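Local coordinates for protein L-ribulose 3-epimerase (Methylomonas sp. DH-1, PDB 7CJ6) that epimerises ketoses at C3, with highest activity toward L-ribulose, using a manganese ion in a TIM-barrel active site, at residues G10-V15 and Y39-L44; V153-E158 and D185-N190; E214-Y219 and R265-D270; E246-E251 and N259-W264. All blocks are in the same frame, centred on the assembly; numbering follows the deposited sequence.

Contact 1 (G10-V15 and Y39-L44); sequences GGHALV and YIEIAL. With PSJ (D-psicose), chain D.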
# COMPACT_ATOMS: atom_id res chain seq x y z
N GLY A 10 15.59 -17.58 5.51
CA GLY A 10 15.06 -17.26 6.85
C GLY A 10 13.55 -17.18 6.84
O GLY A 10 12.96 -16.92 5.77
N GLY A 11 12.96 -17.40 8.02
CA GLY A 11 11.54 -17.17 8.30
C GLY A 11 11.38 -16.02 9.27
O GLY A 11 12.11 -15.98 10.29
N HIS A 12 10.50 -15.08 8.95
CA HIS A 12 10.16 -13.94 9.84
C HIS A 12 9.42 -14.49 11.06
O HIS A 12 8.62 -15.43 10.89
CB HIS A 12 9.37 -12.90 9.04
CG HIS A 12 9.22 -11.59 9.75
ND1 HIS A 12 8.23 -11.38 10.68
CD2 HIS A 12 9.93 -10.45 9.66
CE1 HIS A 12 8.34 -10.15 11.14
NE2 HIS A 12 9.37 -9.56 10.54
N ALA A 13 9.69 -13.94 12.24
CA ALA A 13 9.14 -14.42 13.53
C ALA A 13 7.60 -14.50 13.45
O ALA A 13 7.04 -15.48 13.99
CB ALA A 13 9.60 -13.53 14.65
N LEU A 14 6.95 -13.53 12.79
CA LEU A 14 5.48 -13.34 12.83
C LEU A 14 4.76 -14.37 11.96
O LEU A 14 3.51 -14.32 11.89
CB LEU A 14 5.11 -11.92 12.40
CG LEU A 14 4.68 -11.02 13.55
CD1 LEU A 14 5.87 -10.67 14.43
CD2 LEU A 14 4.01 -9.75 13.05
N VAL A 15 5.50 -15.28 11.33
CA VAL A 15 4.92 -16.48 10.68
C VAL A 15 4.43 -17.42 11.78
O VAL A 15 3.45 -18.15 11.53
CB VAL A 15 5.94 -17.16 9.74
CG1 VAL A 15 5.47 -18.53 9.29
CG2 VAL A 15 6.27 -16.27 8.55
N TYR A 39 17.87 -19.67 9.19
CA TYR A 39 17.80 -18.67 10.29
C TYR A 39 16.35 -18.27 10.56
O TYR A 39 15.46 -18.51 9.72
CB TYR A 39 18.68 -17.46 9.97
CG TYR A 39 18.20 -16.60 8.83
CD1 TYR A 39 17.41 -15.48 9.04
CD2 TYR A 39 18.57 -16.88 7.52
CE1 TYR A 39 16.97 -14.69 7.99
CE2 TYR A 39 18.14 -16.10 6.47
CZ TYR A 39 17.34 -15.00 6.70
OH TYR A 39 16.93 -14.23 5.65
N ILE A 40 16.14 -17.68 11.73
CA ILE A 40 14.89 -16.94 12.06
C ILE A 40 15.23 -15.44 12.06
O ILE A 40 16.33 -15.08 12.52
CB ILE A 40 14.31 -17.41 13.40
CG1 ILE A 40 13.01 -16.67 13.74
CG2 ILE A 40 15.34 -17.29 14.51
CD1 ILE A 40 12.03 -17.48 14.55
N GLU A 41 14.34 -14.62 11.52
CA GLU A 41 14.47 -13.14 11.59
C GLU A 41 13.59 -12.64 12.74
O GLU A 41 12.35 -12.71 12.63
CB GLU A 41 14.08 -12.49 10.26
CG GLU A 41 14.34 -11.00 10.23
CD GLU A 41 13.89 -10.34 8.94
OE1 GLU A 41 14.38 -10.76 7.87
OE2 GLU A 41 13.04 -9.44 9.01
N ILE A 42 14.22 -12.20 13.82
CA ILE A 42 13.52 -11.72 15.05
C ILE A 42 13.19 -10.24 14.84
O ILE A 42 14.09 -9.49 14.44
CB ILE A 42 14.36 -11.97 16.31
CG1 ILE A 42 14.77 -13.45 16.39
CG2 ILE A 42 13.61 -11.51 17.56
CD1 ILE A 42 15.98 -13.72 17.26
N ALA A 43 11.92 -9.88 15.04
CA ALA A 43 11.41 -8.50 14.97
C ALA A 43 11.66 -7.83 16.33
O ALA A 43 11.04 -8.25 17.31
CB ALA A 43 9.95 -8.51 14.59
N LEU A 44 12.59 -6.87 16.37
CA LEU A 44 13.12 -6.23 17.60
C LEU A 44 12.56 -4.81 17.74
O LEU A 44 13.38 -3.88 17.98
CB LEU A 44 14.65 -6.16 17.52
CG LEU A 44 15.42 -7.44 17.82
CD1 LEU A 44 16.92 -7.16 17.79
CD2 LEU A 44 15.01 -8.02 19.17
C1 PSJ D . 7.25 -4.17 7.03
O1 PSJ D . 6.24 -3.98 6.04
C2 PSJ D . 8.36 -5.00 6.43
O2 PSJ D . 8.24 -5.36 5.30
C3 PSJ D . 9.59 -5.30 7.23
O3 PSJ D . 9.98 -6.67 7.09
C4 PSJ D . 9.27 -4.97 8.68
O4 PSJ D . 9.22 -3.55 8.75
C5 PSJ D . 10.28 -5.49 9.69
O5 PSJ D . 11.28 -6.27 9.02
C6 PSJ D . 9.57 -6.32 10.76
O6 PSJ D . 10.47 -6.64 11.84
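Gly11 is held by two backbone bonds to the neighbouring strand: its N donates to Tyr39 O at 3.2 Å, and its O receives Glu41 N at 2.9 Å in a nearly straight bond of 171°. A third backbone bond, Ala13 N to Glu41 O, carries the ladder past the end of strand 8-12 into the 3-10 turn 13-15. Packing is tight at Gly10, where one face of the Tyr39 ring covers the CA. Strands 8-12 and 39-43 are the first two of the eight-stranded parallel TIM barrel, joined by helix 22-35 as a beta-alpha-beta crossover. His12 and Glu41 stand on the same face as Tyr39. With its CG anti to the backbone N (chi1 -168°), His12 brings CD2 to within 3.3 Å of Glu41 OE2, ring and carboxylate planes turned 73° apart. Leu14 N donates to His12 ND1 at 3.3 Å, which helps fix the ring's rotation, while Ser69, His211 and Tyr209 hold the Glu41 carboxylate. Packing is looser toward the sugar: Ala43 CB is 4.1 Å from His12 CE1, and partly exposed Ala43 also lies 3.4 Å from psicose O6 through its CB. There the ring of His12, a residue that binds D-allulose and D-fructose, turns its NE2 edge to psicose C6, 3.3 Å away.

Contact 2 (V153-E158 and D185-N190); sequences VVNRYE and DTYHMN. With MN (manganese (II) ion), chain C; PSJ (D-psicose), chain D.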
# COMPACT_ATOMS: atom_id res chain seq x y z
N VAL A 153 13.69 -0.67 1.88
CA VAL A 153 12.80 0.17 1.03
C VAL A 153 11.38 -0.37 1.20
O VAL A 153 11.16 -1.55 0.89
CB VAL A 153 13.28 0.12 -0.44
CG1 VAL A 153 12.32 0.84 -1.38
CG2 VAL A 153 14.68 0.69 -0.57
N VAL A 154 10.47 0.42 1.77
CA VAL A 154 9.06 -0.01 1.96
C VAL A 154 8.14 0.96 1.21
O VAL A 154 8.63 2.03 0.76
CB VAL A 154 8.71 -0.10 3.45
CG1 VAL A 154 9.47 -1.26 4.10
CG2 VAL A 154 9.00 1.21 4.16
N ASN A 155 6.86 0.61 1.08
CA ASN A 155 5.87 1.37 0.27
C ASN A 155 5.55 2.70 0.98
O ASN A 155 5.98 2.89 2.12
CB ASN A 155 4.61 0.55 -0.02
CG ASN A 155 3.75 0.29 1.20
OD1 ASN A 155 3.17 1.22 1.77
ND2 ASN A 155 3.63 -0.97 1.57
N ARG A 156 4.83 3.56 0.28
CA ARG A 156 4.50 4.97 0.62
C ARG A 156 3.72 5.05 1.94
O ARG A 156 3.77 6.12 2.57
CB ARG A 156 3.67 5.56 -0.52
CG ARG A 156 2.36 4.80 -0.76
CD ARG A 156 1.68 5.18 -2.05
NE ARG A 156 2.53 4.89 -3.21
CZ ARG A 156 2.33 5.38 -4.42
NH1 ARG A 156 1.31 6.19 -4.64
NH2 ARG A 156 3.15 5.07 -5.41
N TYR A 157 3.01 3.98 2.30
CA TYR A 157 2.16 3.90 3.51
C TYR A 157 3.00 3.52 4.73
O TYR A 157 2.44 3.50 5.85
CB TYR A 157 1.02 2.88 3.33
CG TYR A 157 0.13 3.12 2.14
CD1 TYR A 157 -0.80 4.15 2.14
CD2 TYR A 157 0.22 2.32 1.01
CE1 TYR A 157 -1.63 4.36 1.05
CE2 TYR A 157 -0.59 2.53 -0.09
CZ TYR A 157 -1.52 3.56 -0.07
OH TYR A 157 -2.33 3.77 -1.15
N GLU A 158 4.30 3.26 4.54
CA GLU A 158 5.19 2.68 5.58
C GLU A 158 6.45 3.54 5.77
O GLU A 158 7.09 3.42 6.83
CB GLU A 158 5.54 1.23 5.23
CG GLU A 158 4.34 0.30 5.24
CD GLU A 158 4.62 -1.18 5.39
OE1 GLU A 158 5.70 -1.54 5.91
OE2 GLU A 158 3.75 -1.99 4.99
N ASP A 185 12.15 -5.84 -0.71
CA ASP A 185 11.00 -6.67 -0.26
C ASP A 185 10.00 -6.73 -1.42
O ASP A 185 9.56 -5.67 -1.88
CB ASP A 185 10.41 -6.08 1.02
CG ASP A 185 9.24 -6.86 1.57
OD1 ASP A 185 8.56 -7.51 0.76
OD2 ASP A 185 9.00 -6.79 2.80
N THR A 186 9.70 -7.93 -1.91
CA THR A 186 8.87 -8.12 -3.13
C THR A 186 7.48 -7.53 -2.91
O THR A 186 6.90 -6.98 -3.87
CB THR A 186 8.82 -9.59 -3.56
OG1 THR A 186 8.24 -10.36 -2.52
CG2 THR A 186 10.20 -10.12 -3.91
N TYR A 187 6.95 -7.63 -1.69
CA TYR A 187 5.64 -7.04 -1.33
C TYR A 187 5.66 -5.54 -1.65
O TYR A 187 4.76 -5.06 -2.37
CB TYR A 187 5.31 -7.29 0.14
CG TYR A 187 4.18 -6.45 0.66
CD1 TYR A 187 2.87 -6.69 0.28
CD2 TYR A 187 4.42 -5.39 1.53
CE1 TYR A 187 1.83 -5.91 0.75
CE2 TYR A 187 3.38 -4.61 2.02
CZ TYR A 187 2.08 -4.87 1.63
OH TYR A 187 1.05 -4.10 2.10
N HIS A 188 6.65 -4.81 -1.13
CA HIS A 188 6.79 -3.34 -1.28
C HIS A 188 7.14 -3.00 -2.73
O HIS A 188 6.65 -1.98 -3.25
CB HIS A 188 7.83 -2.80 -0.30
CG HIS A 188 7.44 -2.99 1.13
ND1 HIS A 188 6.38 -2.31 1.69
CD2 HIS A 188 7.94 -3.78 2.10
CE1 HIS A 188 6.25 -2.67 2.95
NE2 HIS A 188 7.20 -3.57 3.23
N MET A 189 7.96 -3.84 -3.36
CA MET A 189 8.40 -3.65 -4.77
C MET A 189 7.18 -3.72 -5.68
O MET A 189 7.09 -2.92 -6.63
CB MET A 189 9.42 -4.72 -5.17
CG MET A 189 10.76 -4.58 -4.48
SD MET A 189 11.87 -5.92 -4.97
CE MET A 189 12.36 -5.36 -6.60
N ASN A 190 6.26 -4.64 -5.37
CA ASN A 190 5.02 -4.89 -6.16
C ASN A 190 4.24 -3.59 -6.32
O ASN A 190 3.60 -3.40 -7.37
CB ASN A 190 4.17 -5.98 -5.50
CG ASN A 190 2.94 -6.31 -6.32
OD1 ASN A 190 3.05 -6.84 -7.43
ND2 ASN A 190 1.77 -6.02 -5.78
MN MN C . 9.81 -6.80 4.71
C1 PSJ D . 7.25 -4.17 7.03
O1 PSJ D . 6.24 -3.98 6.04
C2 PSJ D . 8.36 -5.00 6.43
O2 PSJ D . 8.24 -5.36 5.30
C3 PSJ D . 9.59 -5.30 7.23
O3 PSJ D . 9.98 -6.67 7.09
C4 PSJ D . 9.27 -4.97 8.68
O4 PSJ D . 9.22 -3.55 8.75
C5 PSJ D . 10.28 -5.49 9.69
O5 PSJ D . 11.28 -6.27 9.02
C6 PSJ D . 9.57 -6.32 10.76
O6 PSJ D . 10.47 -6.64 11.84
O HOH W 1 11.58 -2.99 -1.16
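His188 sets its CG anti to its own carbonyl carbon (chi1 -64°), sending the imidazole from helix 186-192 toward the loop 153-158, where Asn155 folds its amide back to meet it (chi1 70°). The two side chains cross at about a right angle, and Asn155 ND2 gives His188 ND1 a weak, bent hydrogen bond of 3.1 Å. Both faces of the imidazole are covered: Val154 CG1 makes a CH-pi contact 3.6 Å from the centroid of the His188 ring, and Tyr187 CD2 lies over the opposite face. Glu158 comes to the ring edge with its carboxylate turned 89° from the imidazole plane, OE1 being 3.2 Å from His188 CE1. In the loop itself Asn155 OD1 accepts from Tyr157 N, an Asx turn. Asp185 ends the sixth barrel strand and N-caps the helix: OD1 takes Tyr187 N, while OD2 binds manganese at 2.1 Å, a site completed by Glu152, His211, Glu246 and two sugar oxygens. Across the dimer interface, Tyr157 of the second subunit hydrogen-bonds to Glu158 OE2 and to the Tyr187 hydroxyl. The contact thus presents one end of the D-psicose to several polar groups. His188 NE2 donates to psicose O2 at 2.9 Å and also to O1, whose hydroxyl in turn donates to Glu158 OE1. Since O2 is a manganese ligand as well, the metal and the imidazole N-H would probably together draw electron density from the C2 carbonyl, consistent with activation of the neighbouring C3.

Contact 3 (E214-Y219 and R265-D270); sequences ESHRGY and RNLWHD. With PSJ (D-psicose), chain D.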
# COMPACT_ATOMS: atom_id res chain seq x y z
N GLU A 214 4.34 -12.19 -0.83
CA GLU A 214 3.27 -12.11 -1.86
C GLU A 214 2.62 -10.72 -1.78
O GLU A 214 2.79 -10.04 -0.75
CB GLU A 214 2.27 -13.25 -1.67
CG GLU A 214 1.27 -13.37 -2.80
CD GLU A 214 1.92 -13.35 -4.17
OE1 GLU A 214 2.22 -14.45 -4.71
OE2 GLU A 214 2.15 -12.25 -4.69
N SER A 215 1.90 -10.31 -2.82
CA SER A 215 1.28 -8.96 -2.97
C SER A 215 0.38 -8.66 -1.76
O SER A 215 0.33 -7.49 -1.32
CB SER A 215 0.53 -8.86 -4.27
OG SER A 215 -0.30 -10.00 -4.47
N HIS A 216 -0.32 -9.68 -1.25
CA HIS A 216 -1.26 -9.54 -0.10
C HIS A 216 -0.63 -10.08 1.19
O HIS A 216 -1.33 -10.08 2.23
CB HIS A 216 -2.60 -10.22 -0.41
CG HIS A 216 -2.46 -11.60 -0.96
ND1 HIS A 216 -1.57 -12.52 -0.43
CD2 HIS A 216 -3.12 -12.24 -1.95
CE1 HIS A 216 -1.67 -13.66 -1.09
NE2 HIS A 216 -2.62 -13.51 -2.03
N ARG A 217 0.63 -10.53 1.11
CA ARG A 217 1.47 -11.03 2.24
C ARG A 217 0.95 -12.40 2.71
O ARG A 217 1.33 -12.81 3.83
CB ARG A 217 1.48 -10.02 3.39
CG ARG A 217 1.64 -8.58 2.93
CD ARG A 217 2.22 -7.66 3.99
NE ARG A 217 3.68 -7.67 3.99
CZ ARG A 217 4.45 -6.75 4.54
NH1 ARG A 217 3.91 -5.72 5.17
NH2 ARG A 217 5.76 -6.86 4.46
N GLY A 218 0.15 -13.07 1.89
CA GLY A 218 -0.34 -14.44 2.16
C GLY A 218 0.57 -15.50 1.56
O GLY A 218 1.79 -15.28 1.53
N TYR A 219 -0.01 -16.64 1.15
CA TYR A 219 0.71 -17.78 0.52
C TYR A 219 1.42 -17.28 -0.74
O TYR A 219 0.78 -16.59 -1.58
CB TYR A 219 -0.24 -18.95 0.21
CG TYR A 219 -0.50 -19.91 1.35
CD1 TYR A 219 -1.44 -19.63 2.33
CD2 TYR A 219 0.18 -21.11 1.44
CE1 TYR A 219 -1.69 -20.52 3.37
CE2 TYR A 219 -0.05 -22.01 2.47
CZ TYR A 219 -0.99 -21.71 3.44
OH TYR A 219 -1.22 -22.59 4.47
N ARG A 265 -6.88 -9.03 7.50
CA ARG A 265 -7.40 -10.28 6.89
C ARG A 265 -6.68 -11.52 7.42
O ARG A 265 -5.49 -11.43 7.77
CB ARG A 265 -7.28 -10.20 5.37
CG ARG A 265 -8.28 -9.25 4.73
CD ARG A 265 -8.54 -9.65 3.29
NE ARG A 265 -7.43 -9.25 2.43
CZ ARG A 265 -7.05 -9.92 1.35
NH1 ARG A 265 -7.66 -11.04 1.01
NH2 ARG A 265 -6.04 -9.47 0.63
N ASN A 266 -7.41 -12.63 7.46
CA ASN A 266 -6.89 -13.99 7.77
C ASN A 266 -6.52 -14.67 6.46
O ASN A 266 -7.42 -15.22 5.79
CB ASN A 266 -7.92 -14.82 8.55
CG ASN A 266 -9.31 -14.26 8.43
OD1 ASN A 266 -9.57 -13.42 7.58
ND2 ASN A 266 -10.21 -14.73 9.28
N LEU A 267 -5.23 -14.63 6.10
CA LEU A 267 -4.72 -15.13 4.80
C LEU A 267 -4.09 -16.52 5.01
O LEU A 267 -3.62 -17.11 4.01
CB LEU A 267 -3.70 -14.12 4.26
CG LEU A 267 -4.28 -13.05 3.34
CD1 LEU A 267 -5.70 -12.68 3.72
CD2 LEU A 267 -3.41 -11.81 3.33
N TRP A 268 -4.11 -17.01 6.25
CA TRP A 268 -3.61 -18.36 6.62
C TRP A 268 -3.83 -18.60 8.12
O TRP A 268 -4.06 -17.62 8.86
CB TRP A 268 -2.13 -18.52 6.23
CG TRP A 268 -1.22 -17.42 6.70
CD1 TRP A 268 -0.84 -16.32 6.00
CD2 TRP A 268 -0.54 -17.35 7.96
NE1 TRP A 268 0.02 -15.56 6.74
CE2 TRP A 268 0.23 -16.17 7.95
CE3 TRP A 268 -0.51 -18.17 9.10
CZ2 TRP A 268 1.01 -15.78 9.03
CZ3 TRP A 268 0.27 -17.78 10.17
CH2 TRP A 268 1.02 -16.61 10.14
N HIS A 269 -3.75 -19.87 8.54
CA HIS A 269 -3.93 -20.33 9.94
C HIS A 269 -2.77 -21.24 10.35
O HIS A 269 -2.38 -21.19 11.53
CB HIS A 269 -5.29 -21.03 10.09
CG HIS A 269 -5.41 -22.25 9.23
ND1 HIS A 269 -5.05 -23.50 9.68
CD2 HIS A 269 -5.85 -22.40 7.96
CE1 HIS A 269 -5.26 -24.38 8.72
NE2 HIS A 269 -5.75 -23.73 7.66
N ASP A 270 -2.27 -22.04 9.40
CA ASP A 270 -1.24 -23.09 9.62
C ASP A 270 0.15 -22.51 9.30
O ASP A 270 0.54 -22.54 8.11
CB ASP A 270 -1.56 -24.33 8.78
CG ASP A 270 -0.72 -25.56 9.08
OD1 ASP A 270 -1.18 -26.66 8.75
OD2 ASP A 270 0.40 -25.42 9.61
C1 PSJ D . 7.25 -4.17 7.03
O1 PSJ D . 6.24 -3.98 6.04
C2 PSJ D . 8.36 -5.00 6.43
O2 PSJ D . 8.24 -5.36 5.30
C3 PSJ D . 9.59 -5.30 7.23
O3 PSJ D . 9.98 -6.67 7.09
C4 PSJ D . 9.27 -4.97 8.68
O4 PSJ D . 9.22 -3.55 8.75
C5 PSJ D . 10.28 -5.49 9.69
O5 PSJ D . 11.28 -6.27 9.02
C6 PSJ D . 9.57 -6.32 10.76
O6 PSJ D . 10.47 -6.64 11.84
O HOH W 2 -3.02 -21.90 6.35
O HOH W 3 -2.73 -16.59 1.34
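Leu267 and Trp268 lie along Gly218 and Tyr219 where two loops of the TIM barrel meet: 214-219 follows strand 207-212, and the loop 265-270 leads into the C-terminal helix 271-285. Apolar packing carries most of the contact. Tyr219 CE1 touches Trp268 CB at 3.5 Å, the two side chains crossing at a slant, and Leu267 CB lies 4.0 Å from Gly218 CA, close enough that a side chain on Gly218 would be tight. Arg265 brings NH2 near His216 CB, while Leu267 CD1 covers one face of the Arg265 guanidinium; that group also forms a salt bridge with Glu192 of the second subunit. Among the polar links, Arg217 N bonds to Glu214 O and closes a type I turn, and Gly218 N donates to His216 ND1 in the ring plane at 2.9 Å. Sugar binding falls to Arg217, whose chain bends at chi3 (86°) to turn its guanidinium edge to the psicose: NH1 donates to O1 and NH2 to O2, each at 3.0 Å. A leucine in its place would probably leave psicose O1 and O2 without these donors and lose the cation-pi contact with Tyr187. Waters bridge the loops elsewhere. One accepts from His269 N and donates to the Tyr219 hydroxyl, which also hydrogen-bonds to Asp273; the other accepts from Tyr219 N at 2.7 Å and donates to Leu267 O at 2.9 Å.

Contact 4 (E246-E251 and N259-W264); sequences ESFSSE and NTLCVW. With MN (manganese (II) ion), chain C; PSJ (D-psicose), chain D.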
# COMPACT_ATOMS: atom_id res chain seq x y z
N GLU A 246 8.38 -13.64 4.52
CA GLU A 246 7.64 -12.68 5.37
C GLU A 246 6.15 -12.77 5.01
O GLU A 246 5.82 -12.66 3.81
CB GLU A 246 8.21 -11.29 5.17
CG GLU A 246 7.55 -10.25 6.05
CD GLU A 246 8.34 -8.96 6.14
OE1 GLU A 246 8.78 -8.62 7.24
OE2 GLU A 246 8.51 -8.30 5.10
N SER A 247 5.31 -12.98 6.01
CA SER A 247 3.84 -13.15 5.85
C SER A 247 3.13 -12.71 7.13
O SER A 247 3.64 -12.97 8.24
CB SER A 247 3.51 -14.57 5.48
OG SER A 247 2.11 -14.73 5.28
N PHE A 248 1.98 -12.07 6.97
CA PHE A 248 1.16 -11.54 8.08
C PHE A 248 -0.30 -11.93 7.87
O PHE A 248 -0.86 -11.64 6.79
CB PHE A 248 1.35 -10.02 8.21
CG PHE A 248 2.78 -9.61 8.41
CD1 PHE A 248 3.36 -9.61 9.67
CD2 PHE A 248 3.57 -9.26 7.32
CE1 PHE A 248 4.68 -9.24 9.84
CE2 PHE A 248 4.89 -8.89 7.50
CZ PHE A 248 5.45 -8.88 8.76
N SER A 249 -0.86 -12.61 8.87
CA SER A 249 -2.28 -13.01 8.95
C SER A 249 -2.82 -12.59 10.32
O SER A 249 -2.01 -12.54 11.27
CB SER A 249 -2.45 -14.49 8.73
OG SER A 249 -3.81 -14.87 8.86
N SER A 250 -4.11 -12.28 10.40
CA SER A 250 -4.80 -11.92 11.67
C SER A 250 -4.68 -13.08 12.66
O SER A 250 -4.88 -12.85 13.87
CB SER A 250 -6.24 -11.55 11.42
OG SER A 250 -6.91 -12.57 10.71
N GLU A 251 -4.34 -14.27 12.16
CA GLU A 251 -4.22 -15.52 12.97
C GLU A 251 -3.08 -15.34 13.98
O GLU A 251 -3.25 -15.77 15.14
CB GLU A 251 -4.02 -16.73 12.06
CG GLU A 251 -5.02 -17.85 12.31
CD GLU A 251 -4.58 -18.90 13.30
OE1 GLU A 251 -3.36 -19.04 13.52
OE2 GLU A 251 -5.46 -19.59 13.85
N ASN A 259 -1.05 -4.05 13.44
CA ASN A 259 -1.99 -2.91 13.20
C ASN A 259 -1.27 -1.83 12.38
O ASN A 259 -1.91 -1.26 11.48
CB ASN A 259 -2.55 -2.36 14.52
CG ASN A 259 -3.51 -3.33 15.16
OD1 ASN A 259 -4.04 -4.22 14.50
ND2 ASN A 259 -3.75 -3.17 16.46
N THR A 260 0.01 -1.58 12.67
CA THR A 260 0.87 -0.67 11.87
C THR A 260 0.85 -1.15 10.41
O THR A 260 0.79 -0.29 9.50
CB THR A 260 2.31 -0.61 12.40
OG1 THR A 260 2.28 -0.25 13.78
CG2 THR A 260 3.15 0.40 11.64
N LEU A 261 0.88 -2.47 10.20
CA LEU A 261 0.97 -3.08 8.84
C LEU A 261 -0.43 -3.31 8.27
O LEU A 261 -0.54 -3.83 7.15
CB LEU A 261 1.76 -4.39 8.95
CG LEU A 261 3.25 -4.23 9.23
CD1 LEU A 261 3.99 -5.54 9.00
CD2 LEU A 261 3.85 -3.12 8.37
N CYS A 262 -1.47 -2.93 9.02
CA CYS A 262 -2.89 -2.98 8.58
C CYS A 262 -3.27 -4.39 8.13
O CYS A 262 -3.91 -4.53 7.07
CB CYS A 262 -3.12 -1.98 7.44
SG CYS A 262 -2.85 -0.27 7.95
N VAL A 263 -2.92 -5.41 8.93
CA VAL A 263 -3.20 -6.84 8.63
C VAL A 263 -4.61 -7.18 9.13
O VAL A 263 -4.73 -7.78 10.21
CB VAL A 263 -2.13 -7.77 9.24
CG1 VAL A 263 -2.34 -9.22 8.81
CG2 VAL A 263 -0.73 -7.30 8.88
N TRP A 264 -5.62 -6.78 8.36
CA TRP A 264 -7.06 -6.90 8.71
C TRP A 264 -7.57 -8.31 8.39
O TRP A 264 -8.60 -8.71 8.94
CB TRP A 264 -7.89 -5.85 7.96
CG TRP A 264 -7.37 -4.45 8.00
CD1 TRP A 264 -7.35 -3.57 6.96
CD2 TRP A 264 -6.85 -3.73 9.14
NE1 TRP A 264 -6.84 -2.36 7.36
CE2 TRP A 264 -6.52 -2.43 8.69
CE3 TRP A 264 -6.61 -4.06 10.48
CZ2 TRP A 264 -5.98 -1.47 9.54
CZ3 TRP A 264 -6.07 -3.10 11.31
CH2 TRP A 264 -5.76 -1.82 10.85
MN MN C . 9.81 -6.80 4.71
C1 PSJ D . 7.25 -4.17 7.03
O1 PSJ D . 6.24 -3.98 6.04
C2 PSJ D . 8.36 -5.00 6.43
O2 PSJ D . 8.24 -5.36 5.30
C3 PSJ D . 9.59 -5.30 7.23
O3 PSJ D . 9.98 -6.67 7.09
C4 PSJ D . 9.27 -4.97 8.68
O4 PSJ D . 9.22 -3.55 8.75
C5 PSJ D . 10.28 -5.49 9.69
O5 PSJ D . 11.28 -6.27 9.02
C6 PSJ D . 9.57 -6.32 10.76
O6 PSJ D . 10.47 -6.64 11.84
O HOH W 4 -9.05 -10.88 10.12
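The loop that follows the last strand of the TIM barrel folds over the active site here, Phe248 meeting Leu261 and Val263 just beyond the short helix 257-260. Leu261 CD1 sits over one face of the Phe248 ring, 3.7 Å from its centroid and 14° off the ring normal, a CH-pi contact displaced toward the rim at CZ. The other methyl of Leu261, CD2, lies 3.4 Å from psicose O1, so that one side chain touches both the aromatic ring and the sugar. Val263 straddles the base of Phe248: CG2 packs on Phe248 CB at 3.5 Å, and CG1 lies against the Phe248 carbonyl. Phe248 CG is anti to its carbonyl carbon (chi1 -57°), which turns the ring toward Leu261; the ring also meets His12 edge to face. An alanine here would probably open a gap between Leu261 and His12, with the leucine methyl over the ring set free to shift. The helix closes in a Schellman motif at Cys262, whose positive phi turns the chain, and an inverse gamma turn centred on Val263 follows. At the start of the other segment Glu246 OE2 binds manganese at 2.0 Å, beside Glu152, Asp185 and His211; Glu246 probably also serves as a proton donor or acceptor, as in related enzymes. Farther from the metal the contact is partly exposed, and a water joins Ser250 OG at 2.8 Å to Trp264 O. The indole NE1 of Trp264 donates to Arg156 O of the second subunit.

Contacts 1 and 2 are buried, whereas contacts 3 and 4 are partly exposed; all four touch the D-psicose. Contact 1 is barrel wall, built on backbone bonds between adjacent strands, while the other three join loops and short helices around the active site and reach the second subunit. Contacts 2 and 4 share the manganese through Asp185 and Glu246. Contact 2 is polar around its histidine, whereas contacts 3 and 4 have no direct hydrogen bond across them and combine side-chain packing with water bridges. Contacts 3 and 4 are neighbours, their centres about 8 Å apart, joined by probable hydrogen bonds of Ser247 and Ser249.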